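Local coordinates for cellulase CEL9M (PDB 1IA6), which probably cleaves internal beta-1,4-glucosidic linkages in cellulose and related beta-glucans as a family 9 glycoside hydrolase, at residues T114-G120 with R139-A145; P147-D153 with N194-G198. One frame throughout, in Å; residues are numbered along the deposited sequence. Where two conformers were deposited one is given.

Contact 1 of 2, residues T114-G120 with R139-A145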
ATOM      1  N   THR A 114       6.682  21.600   7.489  1.00 14.33           N
ATOM      2  CA  THR A 114       6.458  21.496   6.050  1.00 13.98           C
ATOM      3  C   THR A 114       6.620  20.072   5.547  1.00 12.35           C
ATOM      4  O   THR A 114       7.513  19.348   5.984  1.00 13.19           O
ATOM      5  CB  THR A 114       7.442  22.384   5.271  1.00 15.71           C
ATOM      6  OG1 THR A 114       7.389  23.720   5.784  1.00 16.43           O
ATOM      7  CG2 THR A 114       7.085  22.396   3.786  1.00 17.00           C
ATOM      8  N   PHE A 115       5.742  19.668   4.634  1.00 11.04           N
ATOM      9  CA  PHE A 115       5.819  18.333   4.056  1.00  9.85           C
ATOM     10  C   PHE A 115       5.296  18.335   2.630  1.00  8.98           C
ATOM     11  O   PHE A 115       4.107  18.568   2.401  1.00  9.91           O
ATOM     12  CB  PHE A 115       5.007  17.326   4.869  1.00  9.57           C
ATOM     13  CG  PHE A 115       5.154  15.913   4.383  1.00  8.86           C
ATOM     14  CD1 PHE A 115       6.368  15.247   4.511  1.00  9.30           C
ATOM     15  CD2 PHE A 115       4.091  15.258   3.770  1.00  9.28           C
ATOM     16  CE1 PHE A 115       6.525  13.945   4.030  1.00  9.18           C
ATOM     17  CE2 PHE A 115       4.237  13.954   3.286  1.00 10.83           C
ATOM     18  CZ  PHE A 115       5.455  13.298   3.416  1.00  9.75           C
ATOM     19  N   TYR A 116       6.193  18.084   1.678  1.00  9.27           N
ATOM     20  CA  TYR A 116       5.833  18.020   0.265  1.00  9.93           C
ATOM     21  C   TYR A 116       5.272  16.629   0.039  1.00 10.63           C
ATOM     22  O   TYR A 116       5.875  15.645   0.481  1.00 10.78           O
ATOM     23  CB  TYR A 116       7.075  18.235  -0.596  1.00 12.93           C
ATOM     24  CG  TYR A 116       7.552  19.666  -0.583  1.00 14.00           C
ATOM     25  CD1 TYR A 116       6.951  20.624  -1.397  1.00 15.29           C
ATOM     26  CD2 TYR A 116       8.573  20.074   0.276  1.00 15.02           C
ATOM     27  CE1 TYR A 116       7.352  21.956  -1.361  1.00 16.68           C
ATOM     28  CE2 TYR A 116       8.981  21.408   0.321  1.00 18.07           C
ATOM     29  CZ  TYR A 116       8.365  22.341  -0.502  1.00 19.21           C
ATOM     30  OH  TYR A 116       8.755  23.660  -0.467  1.00 24.07           O
ATOM     31  N   TYR A 117       4.131  16.526  -0.642  1.00 10.15           N
ATOM     32  CA  TYR A 117       3.544  15.204  -0.836  1.00 10.13           C
ATOM     33  C   TYR A 117       3.108  14.786  -2.234  1.00  9.60           C
ATOM     34  O   TYR A 117       2.520  13.719  -2.403  1.00 11.44           O
ATOM     35  CB  TYR A 117       2.402  14.996   0.165  1.00  9.61           C
ATOM     36  CG  TYR A 117       1.220  15.929   0.036  1.00 11.00           C
ATOM     37  CD1 TYR A 117       0.260  15.739  -0.956  1.00  8.72           C
ATOM     38  CD2 TYR A 117       1.022  16.965   0.954  1.00 10.11           C
ATOM     39  CE1 TYR A 117      -0.877  16.551  -1.026  1.00 10.58           C
ATOM     40  CE2 TYR A 117      -0.103  17.780   0.894  1.00 10.43           C
ATOM     41  CZ  TYR A 117      -1.051  17.566  -0.094  1.00 10.86           C
ATOM     42  OH  TYR A 117      -2.178  18.351  -0.136  1.00 12.25           O
ATOM     43  N   GLN A 118       3.374  15.611  -3.239  1.00  8.90           N
ATOM     44  CA  GLN A 118       3.055  15.207  -4.600  1.00  8.74           C
ATOM     45  C   GLN A 118       4.037  15.804  -5.581  1.00  9.90           C
ATOM     46  O   GLN A 118       4.242  17.017  -5.618  1.00  9.61           O
ATOM     47  CB  GLN A 118       1.630  15.577  -5.036  1.00  8.38           C
ATOM     48  CG  GLN A 118       1.326  14.960  -6.423  1.00  8.53           C
ATOM     49  CD  GLN A 118      -0.106  15.126  -6.902  1.00  9.55           C
ATOM     50  OE1 GLN A 118      -1.058  14.951  -6.142  1.00  9.53           O
ATOM     51  NE2 GLN A 118      -0.264  15.441  -8.186  1.00  9.72           N
ATOM     52  N   VAL A 119       4.669  14.931  -6.354  1.00  8.99           N
ATOM     53  CA  VAL A 119       5.619  15.345  -7.373  1.00  9.81           C
ATOM     54  C   VAL A 119       5.045  14.852  -8.688  1.00 10.04           C
ATOM     55  O   VAL A 119       4.809  13.653  -8.856  1.00  9.30           O
ATOM     56  CB  VAL A 119       7.002  14.715  -7.143  1.00  9.40           C
ATOM     57  CG1 VAL A 119       7.918  15.000  -8.333  1.00 11.73           C
ATOM     58  CG2 VAL A 119       7.607  15.275  -5.866  1.00 10.50           C
ATOM     59  N   GLY A 120       4.815  15.785  -9.607  1.00 10.31           N
ATOM     60  CA  GLY A 120       4.242  15.448 -10.897  1.00 11.01           C
ATOM     61  C   GLY A 120       2.796  15.908 -10.965  1.00 11.35           C
ATOM     62  O   GLY A 120       2.158  16.147  -9.938  1.00 10.11           O
ATOM     63  N   ARG A 139       8.990  18.328 -13.585  1.00 26.98           N
ATOM     64  CA  ARG A 139       7.823  17.882 -12.843  1.00 22.99           C
ATOM     65  C   ARG A 139       7.607  18.872 -11.714  1.00 18.98           C
ATOM     66  O   ARG A 139       8.549  19.247 -11.019  1.00 17.09           O
ATOM     67  CB  ARG A 139       8.051  16.491 -12.252  1.00 23.16           C
ATOM     68  CG  ARG A 139       7.488  15.359 -13.084  1.00 22.05           C
ATOM     69  CD  ARG A 139       8.517  14.264 -13.251  1.00 19.95           C
ATOM     70  NE  ARG A 139       8.855  13.573 -12.006  1.00 17.09           N
ATOM     71  CZ  ARG A 139       8.203  12.512 -11.536  1.00 16.37           C
ATOM     72  NH1 ARG A 139       7.163  12.021 -12.200  1.00 13.76           N
ATOM     73  NH2 ARG A 139       8.616  11.913 -10.423  1.00 13.39           N
ATOM     74  N   PRO A 140       6.362  19.315 -11.518  1.00 15.46           N
ATOM     75  CA  PRO A 140       6.089  20.269 -10.445  1.00 14.69           C
ATOM     76  C   PRO A 140       5.910  19.610  -9.083  1.00 15.02           C
ATOM     77  O   PRO A 140       5.362  18.511  -8.981  1.00 13.24           O
ATOM     78  CB  PRO A 140       4.803  20.937 -10.910  1.00 15.76           C
ATOM     79  CG  PRO A 140       4.071  19.789 -11.556  1.00 16.33           C
ATOM     80  CD  PRO A 140       5.170  19.115 -12.363  1.00 15.73           C
ATOM     81  N   SER A 141       6.406  20.272  -8.045  1.00 12.90           N
ATOM     82  CA  SER A 141       6.228  19.792  -6.681  1.00 14.41           C
ATOM     83  C   SER A 141       4.887  20.464  -6.405  1.00 14.23           C
ATOM     84  O   SER A 141       4.806  21.515  -5.767  1.00 15.85           O
ATOM     85  CB  SER A 141       7.334  20.342  -5.785  1.00 14.52           C
ATOM     86  OG  SER A 141       8.604  19.945  -6.282  1.00 13.96           O
ATOM     87  N   LEU A 142       3.839  19.838  -6.928  1.00 13.38           N
ATOM     88  CA  LEU A 142       2.479  20.359  -6.877  1.00 11.93           C
ATOM     89  C   LEU A 142       1.824  20.694  -5.542  1.00 12.75           C
ATOM     90  O   LEU A 142       1.225  21.764  -5.405  1.00 11.95           O
ATOM     91  CB  LEU A 142       1.560  19.423  -7.667  1.00 11.47           C
ATOM     92  CG  LEU A 142       0.274  20.049  -8.210  1.00 13.26           C
ATOM     93  CD1 LEU A 142       0.627  21.236  -9.108  1.00 15.44           C
ATOM     94  CD2 LEU A 142      -0.517  19.013  -8.987  1.00 14.53           C
ATOM     95  N   TYR A 143       1.915  19.795  -4.568  1.00 12.00           N
ATOM     96  CA  TYR A 143       1.283  20.034  -3.274  1.00 12.07           C
ATOM     97  C   TYR A 143       2.212  19.859  -2.078  1.00 13.12           C
ATOM     98  O   TYR A 143       3.147  19.055  -2.096  1.00 11.34           O
ATOM     99  CB  TYR A 143       0.087  19.097  -3.081  1.00 12.13           C
ATOM    100  CG  TYR A 143      -0.980  19.166  -4.150  1.00 13.16           C
ATOM    101  CD1 TYR A 143      -1.697  20.340  -4.377  1.00 15.28           C
ATOM    102  CD2 TYR A 143      -1.294  18.042  -4.917  1.00 14.52           C
ATOM    103  CE1 TYR A 143      -2.704  20.393  -5.337  1.00 16.68           C
ATOM    104  CE2 TYR A 143      -2.302  18.085  -5.881  1.00 16.65           C
ATOM    105  CZ  TYR A 143      -3.000  19.263  -6.085  1.00 18.06           C
ATOM    106  OH  TYR A 143      -3.999  19.313  -7.032  1.00 19.79           O
ATOM    107  N   LYS A 144       1.929  20.620  -1.029  1.00 13.40           N
ATOM    108  CA  LYS A 144       2.696  20.547   0.201  1.00 14.18           C
ATOM    109  C   LYS A 144       1.767  20.908   1.349  1.00 14.10           C
ATOM    110  O   LYS A 144       0.816  21.670   1.175  1.00 15.40           O
ATOM    111  CB  LYS A 144       3.874  21.524   0.172  1.00 15.59           C
ATOM    112  CG  LYS A 144       3.481  22.986   0.240  1.00 18.68           C
ATOM    113  CD  LYS A 144       4.708  23.875   0.375  1.00 22.06           C
ATOM    114  CE  LYS A 144       4.324  25.341   0.403  1.00 22.60           C
ATOM    115  NZ  LYS A 144       5.530  26.207   0.474  1.00 28.37           N
ATOM    116  N   ALA A 145       2.037  20.340   2.515  1.00 12.94           N
ATOM    117  CA  ALA A 145       1.249  20.620   3.695  1.00 12.35           C
ATOM    118  C   ALA A 145       2.065  21.550   4.581  1.00 11.37           C
ATOM    119  O   ALA A 145       3.283  21.416   4.677  1.00  9.81           O
ATOM    120  CB  ALA A 145       0.938  19.329   4.434  1.00 13.01           C
TER
HETATM  121  O   HOH W   1      -2.173  20.380   1.484  1.00 17.11           O

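Contact 2 of 2, residues P147-D153 with N194-G198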
ATOM      1  N   PRO A 147       1.279  24.924   7.934  1.00 16.15           N
ATOM      2  CA  PRO A 147       0.265  25.472   8.844  1.00 18.13           C
ATOM      3  C   PRO A 147      -1.019  26.009   8.211  1.00 18.67           C
ATOM      4  O   PRO A 147      -2.052  26.066   8.874  1.00 19.57           O
ATOM      5  CB  PRO A 147       1.039  26.547   9.603  1.00 16.64           C
ATOM      6  CG  PRO A 147       2.393  25.922   9.717  1.00 16.57           C
ATOM      7  CD  PRO A 147       2.619  25.411   8.303  1.00 16.77           C
ATOM      8  N   SER A 148      -0.968  26.385   6.938  1.00 18.08           N
ATOM      9  CA  SER A 148      -2.151  26.923   6.272  1.00 20.75           C
ATOM     10  C   SER A 148      -2.754  25.988   5.228  1.00 20.55           C
ATOM     11  O   SER A 148      -3.782  26.300   4.628  1.00 20.37           O
ATOM     12  CB  SER A 148      -1.812  28.263   5.614  1.00 21.65           C
ATOM     13  OG  SER A 148      -0.799  28.104   4.638  1.00 25.17           O
ATOM     14  N   SER A 149      -2.120  24.842   5.018  0.50 19.55           N
ATOM     15  CA  SER A 149      -2.593  23.865   4.042  0.50 18.54           C
ATOM     16  C   SER A 149      -2.661  22.478   4.681  0.50 18.17           C
ATOM     17  O   SER A 149      -1.642  21.802   4.830  0.50 17.54           O
ATOM     18  CB  SER A 149      -1.653  23.838   2.833  0.50 20.03           C
ATOM     19  OG  SER A 149      -2.112  22.933   1.844  0.50 21.14           O
ATOM     20  N   PRO A 150      -3.870  22.039   5.065  1.00 15.68           N
ATOM     21  CA  PRO A 150      -4.078  20.732   5.694  1.00 15.57           C
ATOM     22  C   PRO A 150      -3.923  19.522   4.777  1.00 13.59           C
ATOM     23  O   PRO A 150      -4.140  19.600   3.568  1.00 11.85           O
ATOM     24  CB  PRO A 150      -5.495  20.841   6.242  1.00 16.07           C
ATOM     25  CG  PRO A 150      -6.167  21.667   5.197  1.00 18.06           C
ATOM     26  CD  PRO A 150      -5.150  22.759   4.933  1.00 17.00           C
ATOM     27  N   ALA A 151      -3.550  18.402   5.386  1.00 11.31           N
ATOM     28  CA  ALA A 151      -3.384  17.133   4.687  1.00 10.82           C
ATOM     29  C   ALA A 151      -3.275  16.090   5.792  1.00  8.69           C
ATOM     30  O   ALA A 151      -2.375  15.255   5.793  1.00  8.62           O
ATOM     31  CB  ALA A 151      -2.115  17.151   3.844  1.00 10.53           C
ATOM     32  N   SER A 152      -4.214  16.155   6.734  1.00  8.24           N
ATOM     33  CA  SER A 152      -4.233  15.259   7.885  1.00  8.42           C
ATOM     34  C   SER A 152      -4.154  13.773   7.569  1.00  8.62           C
ATOM     35  O   SER A 152      -3.491  13.021   8.288  1.00  8.60           O
ATOM     36  CB  SER A 152      -5.481  15.524   8.728  1.00  8.48           C
ATOM     37  OG  SER A 152      -5.533  16.881   9.131  1.00 11.20           O
ATOM     38  N   ASP A 153      -4.834  13.340   6.513  1.00  7.81           N
ATOM     39  CA  ASP A 153      -4.808  11.927   6.163  1.00  8.54           C
ATOM     40  C   ASP A 153      -3.441  11.513   5.622  1.00  9.05           C
ATOM     41  O   ASP A 153      -2.888  10.489   6.033  1.00  8.08           O
ATOM     42  CB  ASP A 153      -5.932  11.594   5.164  1.00  7.21           C
ATOM     43  CG  ASP A 153      -5.933  12.496   3.932  1.00  7.39           C
ATOM     44  OD1 ASP A 153      -5.339  13.593   3.971  1.00  7.46           O
ATOM     45  OD2 ASP A 153      -6.551  12.107   2.920  1.00  8.17           O
ATOM     46  N   ASN A 194      -3.955  21.342  12.105  1.00 14.16           N
ATOM     47  CA  ASN A 194      -4.844  21.892  11.078  1.00 16.17           C
ATOM     48  C   ASN A 194      -5.481  20.680  10.406  1.00 15.40           C
ATOM     49  O   ASN A 194      -4.826  19.964   9.650  1.00 13.98           O
ATOM     50  CB  ASN A 194      -4.053  22.695  10.046  1.00 19.20           C
ATOM     51  CG  ASN A 194      -4.954  23.498   9.123  1.00 23.65           C
ATOM     52  OD1 ASN A 194      -6.018  23.031   8.721  1.00 28.81           O
ATOM     53  ND2 ASN A 194      -4.527  24.705   8.776  1.00 27.35           N
ATOM     54  N   GLN A 195      -6.761  20.463  10.677  1.00 13.66           N
ATOM     55  CA  GLN A 195      -7.465  19.295  10.165  1.00 14.06           C
ATOM     56  C   GLN A 195      -8.234  19.424   8.857  1.00 14.31           C
ATOM     57  O   GLN A 195      -9.037  20.340   8.671  1.00 14.03           O
ATOM     58  CB  GLN A 195      -8.383  18.761  11.268  1.00 13.84           C
ATOM     59  CG  GLN A 195      -7.607  18.110  12.408  1.00 14.15           C
ATOM     60  CD  GLN A 195      -8.449  17.826  13.633  1.00 14.96           C
ATOM     61  OE1 GLN A 195      -9.655  17.602  13.537  1.00 16.04           O
ATOM     62  NE2 GLN A 195      -7.809  17.816  14.799  1.00 12.61           N
ATOM     63  N   GLY A 196      -7.984  18.470   7.964  1.00 12.52           N
ATOM     64  CA  GLY A 196      -8.630  18.437   6.662  1.00 13.24           C
ATOM     65  C   GLY A 196      -7.900  17.434   5.781  1.00 14.05           C
ATOM     66  O   GLY A 196      -6.747  17.105   6.059  1.00 14.29           O
ATOM     67  N   VAL A 197      -8.544  16.935   4.730  1.00 13.65           N
ATOM     68  CA  VAL A 197      -7.871  15.976   3.856  1.00 12.60           C
ATOM     69  C   VAL A 197      -6.926  16.672   2.881  1.00 13.70           C
ATOM     70  O   VAL A 197      -7.133  17.833   2.521  1.00 13.35           O
ATOM     71  CB  VAL A 197      -8.878  15.124   3.042  1.00 13.77           C
ATOM     72  CG1 VAL A 197      -9.743  14.302   3.985  1.00 14.83           C
ATOM     73  CG2 VAL A 197      -9.737  16.024   2.160  1.00 14.64           C
ATOM     74  N   GLY A 198      -5.888  15.953   2.460  1.00 12.59           N
ATOM     75  CA  GLY A 198      -4.920  16.502   1.526  1.00 10.85           C
ATOM     76  C   GLY A 198      -5.441  16.468   0.099  1.00 12.05           C
ATOM     77  O   GLY A 198      -6.534  15.962  -0.154  1.00 11.98           O
TER
HETATM   78  O   HOH W   2      -5.732  20.542   1.574  1.00 31.79           O
HETATM   79  O   HOH W   3      -2.747  18.868   8.204  1.00 10.02           O
HETATM   80  O   HOH W   4      -5.711  13.341   0.631  1.00 11.52           O

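Contact 1 of 2, residues T114-G120 with R139-A145
The catalytic modules of family 9 glycoside hydrolases are (alpha/alpha)6 barrels; in this one strand 115-119, the middle strand of a small antiparallel sheet, pairs with the outer strand 143-145. Tyr143, Gln118 and Lys144 lose the most surface to the pairing. Regular hydrogen bonding holds at one end, where Phe115 N reaches Ala145 O (3.0 Å) and Ala145 N returns to Phe115 O (2.7 Å); Tyr117 N then bonds to Tyr143 O at 3.1 Å. Beyond this the 139-145 segment turns through an inverse gamma turn centred on Ser141, and the next backbone hydrogen bond across the segments is Gly120 N to Pro140 O (2.8 Å). Tyr143 lays its CB over one face of the Tyr117 ring, 3.4 Å from Tyr117 CE1, while its own ring meets Gln118 OE1 edge-on, 3.3 Å from Tyr143 CD2. Lys144 points to the other face of the sheet, where its CB lies 3.6 Å from Tyr116 CD1 in a non-hydrogen-bonded pair. On the opposite face Phe115 and Ala145 pack on Leu155 of helix 152-169, joining sheet to barrel. The side-chain amide of Gln118 bonds to Gln201 and also turns back along its own segment: Gln118 NE2 donates to Gly120 O at 3.1 Å.

Contact 2 of 2, residues P147-D153 with N194-G198
Pro150 lays its ring against the Asn194 side chain and the backbone at Gly196, Pro150 CB lying 3.3 Å from Asn194 OD1 and 3.8 Å from Gly196 N. This is an exchange between a helix start and a helix exit: Ala151 occupies the N-cap position of helix 152-169, whereas Asn194 is the first residue to leave helical geometry after helix 174-193. Asn194 reaches back across the gap, its ND2 donating to Pro147 O at 2.8 Å. At the helix start the bonding becomes reciprocal. Ser152 N donates to Gly196 O (2.8 Å), and Gly196 N donates to Ser152 OG (3.1 Å), a hydroxyl that also bonds to Gly191 near the end of helix 174-193. Gly196 has little room for a side chain, since an ideal CB would lie 3.2 Å from Pro150 CG. One residue further along the helix, Asp153 OD1 accepts from Gly198 N at 2.9 Å, and a water spans Asp153 OD2 (2.7 Å) and, weakly, Gly198 O (2.9 Å). The Asp153 side chain lies about 4 Å from the bound calcium, beside its ligand Asp212. Three of the four direct hydrogen bonds pair side chain with main chain, so the join depends on the polar ends of Asn194, Ser152 and Asp153 as well as on backbone path.

Contacts 1 and 2 follow in series along the chain, their centres 13 Å apart on the same side of the molecule. Strand 143-145 leads through a short connection into helix 152-169, so the second segment of contact 1 runs almost directly into the first of contact 2. They also touch: Tyr117 CE2 lies 3.6 Å from Ala151 CB, and Ala145 CB is 3.8 Å from the same Ala151 CB. The pair therefore ties the small sheet to the ends of two barrel helices. The sheet edge, the start of helix 152-169 and the loop after helix 174-193 thus pack as neighbouring parts of one region, with zinc near Arg139 in contact 1 and calcium near Asp153 in contact 2.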